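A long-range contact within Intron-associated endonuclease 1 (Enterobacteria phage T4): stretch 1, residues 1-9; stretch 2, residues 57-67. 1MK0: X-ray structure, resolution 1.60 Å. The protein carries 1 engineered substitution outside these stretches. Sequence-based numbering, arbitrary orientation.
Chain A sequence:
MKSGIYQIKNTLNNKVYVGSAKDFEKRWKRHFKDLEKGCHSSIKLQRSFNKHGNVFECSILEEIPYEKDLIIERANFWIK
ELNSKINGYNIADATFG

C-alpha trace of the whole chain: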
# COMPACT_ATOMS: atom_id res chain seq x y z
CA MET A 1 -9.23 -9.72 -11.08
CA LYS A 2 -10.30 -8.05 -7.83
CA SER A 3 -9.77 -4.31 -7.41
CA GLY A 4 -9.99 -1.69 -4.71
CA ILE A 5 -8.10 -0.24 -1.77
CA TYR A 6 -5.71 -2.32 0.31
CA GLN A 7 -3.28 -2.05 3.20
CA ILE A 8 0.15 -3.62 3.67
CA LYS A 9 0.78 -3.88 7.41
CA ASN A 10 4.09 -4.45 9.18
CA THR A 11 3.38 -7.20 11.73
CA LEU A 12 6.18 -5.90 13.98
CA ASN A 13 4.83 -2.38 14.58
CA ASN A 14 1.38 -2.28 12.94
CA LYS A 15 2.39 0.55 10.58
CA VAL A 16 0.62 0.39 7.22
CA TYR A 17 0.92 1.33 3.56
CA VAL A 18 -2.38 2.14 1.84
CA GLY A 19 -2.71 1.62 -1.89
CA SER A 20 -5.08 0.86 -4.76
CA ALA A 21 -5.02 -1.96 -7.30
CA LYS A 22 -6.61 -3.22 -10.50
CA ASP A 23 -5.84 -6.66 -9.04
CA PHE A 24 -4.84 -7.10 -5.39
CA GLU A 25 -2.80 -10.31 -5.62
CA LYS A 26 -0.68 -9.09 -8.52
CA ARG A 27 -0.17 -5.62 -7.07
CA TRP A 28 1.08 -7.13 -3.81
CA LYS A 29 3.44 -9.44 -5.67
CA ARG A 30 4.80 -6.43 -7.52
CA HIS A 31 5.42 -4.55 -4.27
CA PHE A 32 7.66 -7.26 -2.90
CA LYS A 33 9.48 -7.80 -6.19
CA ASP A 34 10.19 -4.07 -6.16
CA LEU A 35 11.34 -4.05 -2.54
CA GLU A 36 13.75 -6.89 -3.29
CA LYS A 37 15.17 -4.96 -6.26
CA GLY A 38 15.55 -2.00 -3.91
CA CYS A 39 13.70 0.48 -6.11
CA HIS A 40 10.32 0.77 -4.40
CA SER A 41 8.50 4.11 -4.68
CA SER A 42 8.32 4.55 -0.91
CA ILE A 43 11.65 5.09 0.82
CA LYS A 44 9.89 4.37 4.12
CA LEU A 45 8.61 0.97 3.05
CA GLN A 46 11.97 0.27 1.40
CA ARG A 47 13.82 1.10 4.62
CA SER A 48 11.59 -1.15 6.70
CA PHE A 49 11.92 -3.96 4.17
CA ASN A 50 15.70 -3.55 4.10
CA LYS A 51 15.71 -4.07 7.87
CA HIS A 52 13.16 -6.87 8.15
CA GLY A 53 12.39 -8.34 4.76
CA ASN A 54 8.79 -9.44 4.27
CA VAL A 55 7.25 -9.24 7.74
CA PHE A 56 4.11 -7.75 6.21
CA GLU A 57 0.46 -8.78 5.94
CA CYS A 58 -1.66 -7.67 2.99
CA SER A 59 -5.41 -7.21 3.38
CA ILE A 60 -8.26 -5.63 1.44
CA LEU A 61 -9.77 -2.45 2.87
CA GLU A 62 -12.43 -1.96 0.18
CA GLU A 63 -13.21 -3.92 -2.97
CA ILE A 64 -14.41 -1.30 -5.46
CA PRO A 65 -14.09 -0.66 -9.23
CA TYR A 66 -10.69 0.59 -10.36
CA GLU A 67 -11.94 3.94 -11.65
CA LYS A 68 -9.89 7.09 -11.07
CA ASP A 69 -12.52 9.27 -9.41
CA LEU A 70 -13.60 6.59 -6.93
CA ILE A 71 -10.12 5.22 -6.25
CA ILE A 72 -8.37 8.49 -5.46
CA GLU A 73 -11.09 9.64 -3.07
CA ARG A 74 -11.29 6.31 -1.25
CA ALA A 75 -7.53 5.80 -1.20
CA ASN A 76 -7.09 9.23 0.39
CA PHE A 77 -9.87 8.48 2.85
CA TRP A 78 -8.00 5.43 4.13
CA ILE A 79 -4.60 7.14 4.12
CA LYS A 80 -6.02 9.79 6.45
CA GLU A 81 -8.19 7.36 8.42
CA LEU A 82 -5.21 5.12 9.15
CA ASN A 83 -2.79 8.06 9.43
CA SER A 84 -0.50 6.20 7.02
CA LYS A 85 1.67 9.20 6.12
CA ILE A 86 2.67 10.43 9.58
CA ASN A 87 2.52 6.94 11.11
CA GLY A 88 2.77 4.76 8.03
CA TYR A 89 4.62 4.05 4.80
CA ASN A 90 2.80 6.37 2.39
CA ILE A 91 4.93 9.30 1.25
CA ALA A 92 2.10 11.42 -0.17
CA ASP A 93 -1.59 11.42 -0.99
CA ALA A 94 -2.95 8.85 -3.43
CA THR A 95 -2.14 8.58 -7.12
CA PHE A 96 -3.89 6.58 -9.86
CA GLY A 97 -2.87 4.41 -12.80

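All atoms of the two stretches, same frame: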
# COMPACT_ATOMS: atom_id res chain seq x y z
N MET A 1 -9.98 -10.67 -11.95
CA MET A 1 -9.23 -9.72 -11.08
C MET A 1 -10.14 -9.09 -10.03
O MET A 1 -11.35 -8.97 -10.24
CB MET A 1 -8.61 -8.59 -11.91
CG MET A 1 -7.57 -9.03 -12.93
SD MET A 1 -6.86 -7.60 -13.78
CE MET A 1 -5.73 -8.41 -14.91
N LYS A 2 -9.56 -8.70 -8.90
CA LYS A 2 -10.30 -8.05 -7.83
C LYS A 2 -9.59 -6.74 -7.54
O LYS A 2 -8.38 -6.72 -7.28
CB LYS A 2 -10.37 -8.95 -6.60
CG LYS A 2 -9.04 -9.44 -6.07
CD LYS A 2 -9.25 -10.55 -5.04
CE LYS A 2 -10.21 -10.12 -3.94
NZ LYS A 2 -10.49 -11.22 -2.96
N SER A 3 -10.33 -5.64 -7.60
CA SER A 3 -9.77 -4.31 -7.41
C SER A 3 -10.27 -3.57 -6.18
O SER A 3 -11.26 -3.95 -5.56
CB SER A 3 -10.05 -3.45 -8.64
OG SER A 3 -11.44 -3.33 -8.86
N GLY A 4 -9.58 -2.48 -5.85
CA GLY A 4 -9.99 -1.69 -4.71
C GLY A 4 -8.83 -1.11 -3.93
O GLY A 4 -7.73 -0.94 -4.46
N ILE A 5 -9.09 -0.82 -2.67
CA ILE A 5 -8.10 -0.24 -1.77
C ILE A 5 -7.60 -1.33 -0.84
O ILE A 5 -8.37 -2.16 -0.36
CB ILE A 5 -8.71 0.90 -0.93
CG1 ILE A 5 -9.46 1.88 -1.84
CG2 ILE A 5 -7.62 1.61 -0.14
CD1 ILE A 5 -8.61 2.51 -2.92
N TYR A 6 -6.30 -1.32 -0.57
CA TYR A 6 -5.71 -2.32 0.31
C TYR A 6 -4.72 -1.70 1.28
O TYR A 6 -4.36 -0.53 1.16
CB TYR A 6 -4.98 -3.37 -0.54
CG TYR A 6 -3.82 -2.79 -1.32
CD1 TYR A 6 -2.58 -2.58 -0.71
CD2 TYR A 6 -3.98 -2.39 -2.64
CE1 TYR A 6 -1.53 -1.98 -1.40
CE2 TYR A 6 -2.94 -1.79 -3.34
CZ TYR A 6 -1.72 -1.59 -2.72
OH TYR A 6 -0.70 -0.98 -3.40
N GLN A 7 -4.28 -2.50 2.25
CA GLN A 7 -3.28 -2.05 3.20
C GLN A 7 -2.21 -3.13 3.29
O GLN A 7 -2.50 -4.32 3.13
CB GLN A 7 -3.89 -1.82 4.59
CG GLN A 7 -4.42 -3.07 5.28
CD GLN A 7 -4.87 -2.83 6.71
OE1 GLN A 7 -5.41 -3.72 7.36
NE2 GLN A 7 -4.63 -1.62 7.21
N ILE A 8 -0.97 -2.71 3.49
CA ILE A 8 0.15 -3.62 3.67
C ILE A 8 0.61 -3.24 5.07
O ILE A 8 1.09 -2.13 5.29
CB ILE A 8 1.28 -3.36 2.65
CG1 ILE A 8 0.78 -3.65 1.24
CG2 ILE A 8 2.49 -4.25 2.98
CD1 ILE A 8 1.80 -3.43 0.14
N LYS A 9 0.44 -4.16 6.02
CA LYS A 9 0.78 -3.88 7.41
C LYS A 9 2.00 -4.62 7.95
O LYS A 9 2.13 -5.83 7.78
CB LYS A 9 -0.43 -4.17 8.30
CG LYS A 9 -0.21 -3.91 9.78
CD LYS A 9 -1.53 -3.98 10.56
CE LYS A 9 -2.19 -5.34 10.46
NZ LYS A 9 -3.43 -5.43 11.28
N GLU A 57 1.73 -8.11 6.17
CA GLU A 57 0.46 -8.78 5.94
C GLU A 57 -0.37 -7.88 5.04
O GLU A 57 -0.58 -6.71 5.36
CB GLU A 57 -0.30 -8.99 7.25
CG GLU A 57 0.06 -10.25 8.01
CD GLU A 57 -0.87 -10.49 9.19
OE1 GLU A 57 -2.10 -10.53 8.97
OE2 GLU A 57 -0.37 -10.64 10.32
N CYS A 58 -0.84 -8.43 3.93
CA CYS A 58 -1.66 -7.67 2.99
C CYS A 58 -3.13 -8.01 3.18
O CYS A 58 -3.49 -9.18 3.27
CB CYS A 58 -1.25 -7.99 1.55
SG CYS A 58 0.46 -7.58 1.13
N SER A 59 -3.98 -6.99 3.23
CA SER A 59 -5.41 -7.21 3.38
C SER A 59 -6.19 -6.17 2.58
O SER A 59 -5.69 -5.09 2.30
CB SER A 59 -5.83 -7.17 4.85
OG SER A 59 -5.50 -5.93 5.45
N ILE A 60 -7.41 -6.52 2.20
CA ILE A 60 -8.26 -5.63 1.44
C ILE A 60 -9.02 -4.70 2.38
O ILE A 60 -9.57 -5.15 3.39
CB ILE A 60 -9.29 -6.42 0.61
CG1 ILE A 60 -8.57 -7.28 -0.43
CG2 ILE A 60 -10.27 -5.47 -0.07
CD1 ILE A 60 -9.48 -8.25 -1.16
N LEU A 61 -9.04 -3.41 2.06
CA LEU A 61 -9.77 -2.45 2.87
C LEU A 61 -11.15 -2.29 2.25
O LEU A 61 -12.17 -2.30 2.95
CB LEU A 61 -9.05 -1.10 2.91
CG LEU A 61 -7.71 -1.05 3.64
CD1 LEU A 61 -7.14 0.36 3.54
CD2 LEU A 61 -7.88 -1.45 5.09
N GLU A 62 -11.18 -2.15 0.92
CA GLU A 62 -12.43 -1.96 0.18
C GLU A 62 -12.32 -2.50 -1.23
O GLU A 62 -11.45 -2.08 -1.99
CB GLU A 62 -12.75 -0.48 0.05
CG GLU A 62 -13.68 0.10 1.07
CD GLU A 62 -13.79 1.60 0.90
OE1 GLU A 62 -14.01 2.06 -0.24
OE2 GLU A 62 -13.65 2.31 1.91
N GLU A 63 -13.21 -3.42 -1.60
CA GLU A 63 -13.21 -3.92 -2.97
C GLU A 63 -14.16 -3.00 -3.72
O GLU A 63 -15.35 -2.96 -3.43
CB GLU A 63 -13.72 -5.37 -3.06
CG GLU A 63 -13.75 -5.88 -4.51
CD GLU A 63 -14.23 -7.31 -4.65
OE1 GLU A 63 -14.39 -7.76 -5.81
OE2 GLU A 63 -14.45 -7.99 -3.63
N ILE A 64 -13.62 -2.24 -4.67
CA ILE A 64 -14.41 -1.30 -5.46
C ILE A 64 -13.81 -1.24 -6.86
O ILE A 64 -12.66 -1.63 -7.06
CB ILE A 64 -14.40 0.13 -4.85
CG1 ILE A 64 -12.96 0.64 -4.72
CG2 ILE A 64 -15.10 0.12 -3.50
CD1 ILE A 64 -12.86 2.03 -4.12
N PRO A 65 -14.58 -0.76 -7.85
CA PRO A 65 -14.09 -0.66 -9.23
C PRO A 65 -12.85 0.22 -9.32
O PRO A 65 -12.75 1.24 -8.64
CB PRO A 65 -15.28 -0.05 -9.97
CG PRO A 65 -16.45 -0.59 -9.21
CD PRO A 65 -16.01 -0.41 -7.77
N TYR A 66 -11.92 -0.17 -10.18
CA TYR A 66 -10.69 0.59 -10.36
C TYR A 66 -10.94 1.72 -11.36
O TYR A 66 -10.55 1.65 -12.53
CB TYR A 66 -9.57 -0.34 -10.85
CG TYR A 66 -8.19 0.27 -10.80
CD1 TYR A 66 -7.56 0.71 -11.96
CD2 TYR A 66 -7.50 0.40 -9.59
CE1 TYR A 66 -6.28 1.25 -11.93
CE2 TYR A 66 -6.22 0.95 -9.54
CZ TYR A 66 -5.62 1.37 -10.72
OH TYR A 66 -4.35 1.91 -10.69
N GLU A 67 -11.61 2.76 -10.87
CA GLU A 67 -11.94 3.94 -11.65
C GLU A 67 -11.33 5.13 -10.92
O GLU A 67 -11.54 5.31 -9.72
CB GLU A 67 -13.46 4.10 -11.75
CG GLU A 67 -14.17 2.97 -12.49
CD GLU A 67 -13.77 2.87 -13.95
OE1 GLU A 67 -13.55 3.92 -14.58
OE2 GLU A 67 -13.71 1.74 -14.48
O HOH W 1 -12.20 -2.70 -11.98
O HOH W 2 -13.26 -6.41 -8.11

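This contact is an antiparallel pairing of two strands far apart in sequence, held mainly by backbone hydrogen bonds, interrupted by one beta bulge, and finished at its far end by a serine and a glycine. The strand axes approach to 4.7 Å, their directions 162° apart.

The regular part runs from Lys9 back to Tyr6. Lys9 and Glu57 form a hydrogen-bonded pair, with Lys9 N to Glu57 O and Glu57 N to Lys9 O both 2.8 Å. Two residues along, the pattern repeats: Gln7 N donates to Ser59 O at 2.9 Å and Ser59 N to Gln7 O at 3.1 Å. Between and beyond these lie the non-hydrogen-bonded pairs Ile8 with Cys58 and Tyr6 with Ile60, where the CA atoms come closer, 4.5 Å between Ile8 CA and Cys58 CA.

Alternation sorts the side chains. Tyr6, Ile8, Cys58 and Ile60 share one face, where Ile8 CG1 packs 3.9 Å from Cys58 SG. Gln7, Lys9, Glu57 and Ser59 share the other, and there Gln7 OE1 lies 2.9 Å from Ser59 OG. The end of Ile60 comes nearer to the first stretch, its CD1 lying 3.4 Å from Lys2 CE, the carbon next to the amine.

The bulge adds one residue to the second strand. Ile5 O accepts two backbone hydrogen bonds, from Leu61 N at 2.8 Å and from Glu62 N at 3.1 Å, so a single carbonyl serves two successive amides, that of the extra residue Leu61 and that of the paired residue Glu62. Ile5 N returns a bond to Glu62 O at 2.8 Å. The chain turns a corner at Leu61, whose side chain points toward the first stretch: its CD1 lies 3.9 Å from Ile5 CG2, and its CD2 3.7 Å from Gln7 CD. Ile64 CD1 adds a looser apolar contact, 4.1 Å from Ile5 CG1.

Past the bulge, glycine is a geometric requirement. At Gly4 a CB would point at the partner strand and sit 1.9 Å from Glu62 O; the backbone angles, 144/-156, would also jam it against the preceding carbonyl. Without that atom, Gly4 CA can approach Glu62 O to 3.1 Å in a CA-H...O contact.

Ser3 then closes the end with its side chain. Ser3 OG donates to Ile64 O at 2.8 Å, while Ile64 N makes only a weak bond to Ser3 O at 3.0 Å. Water extends the join: one molecule links Ser3 OG to Tyr66 N, and another links Ser3 N to Glu63 OE1.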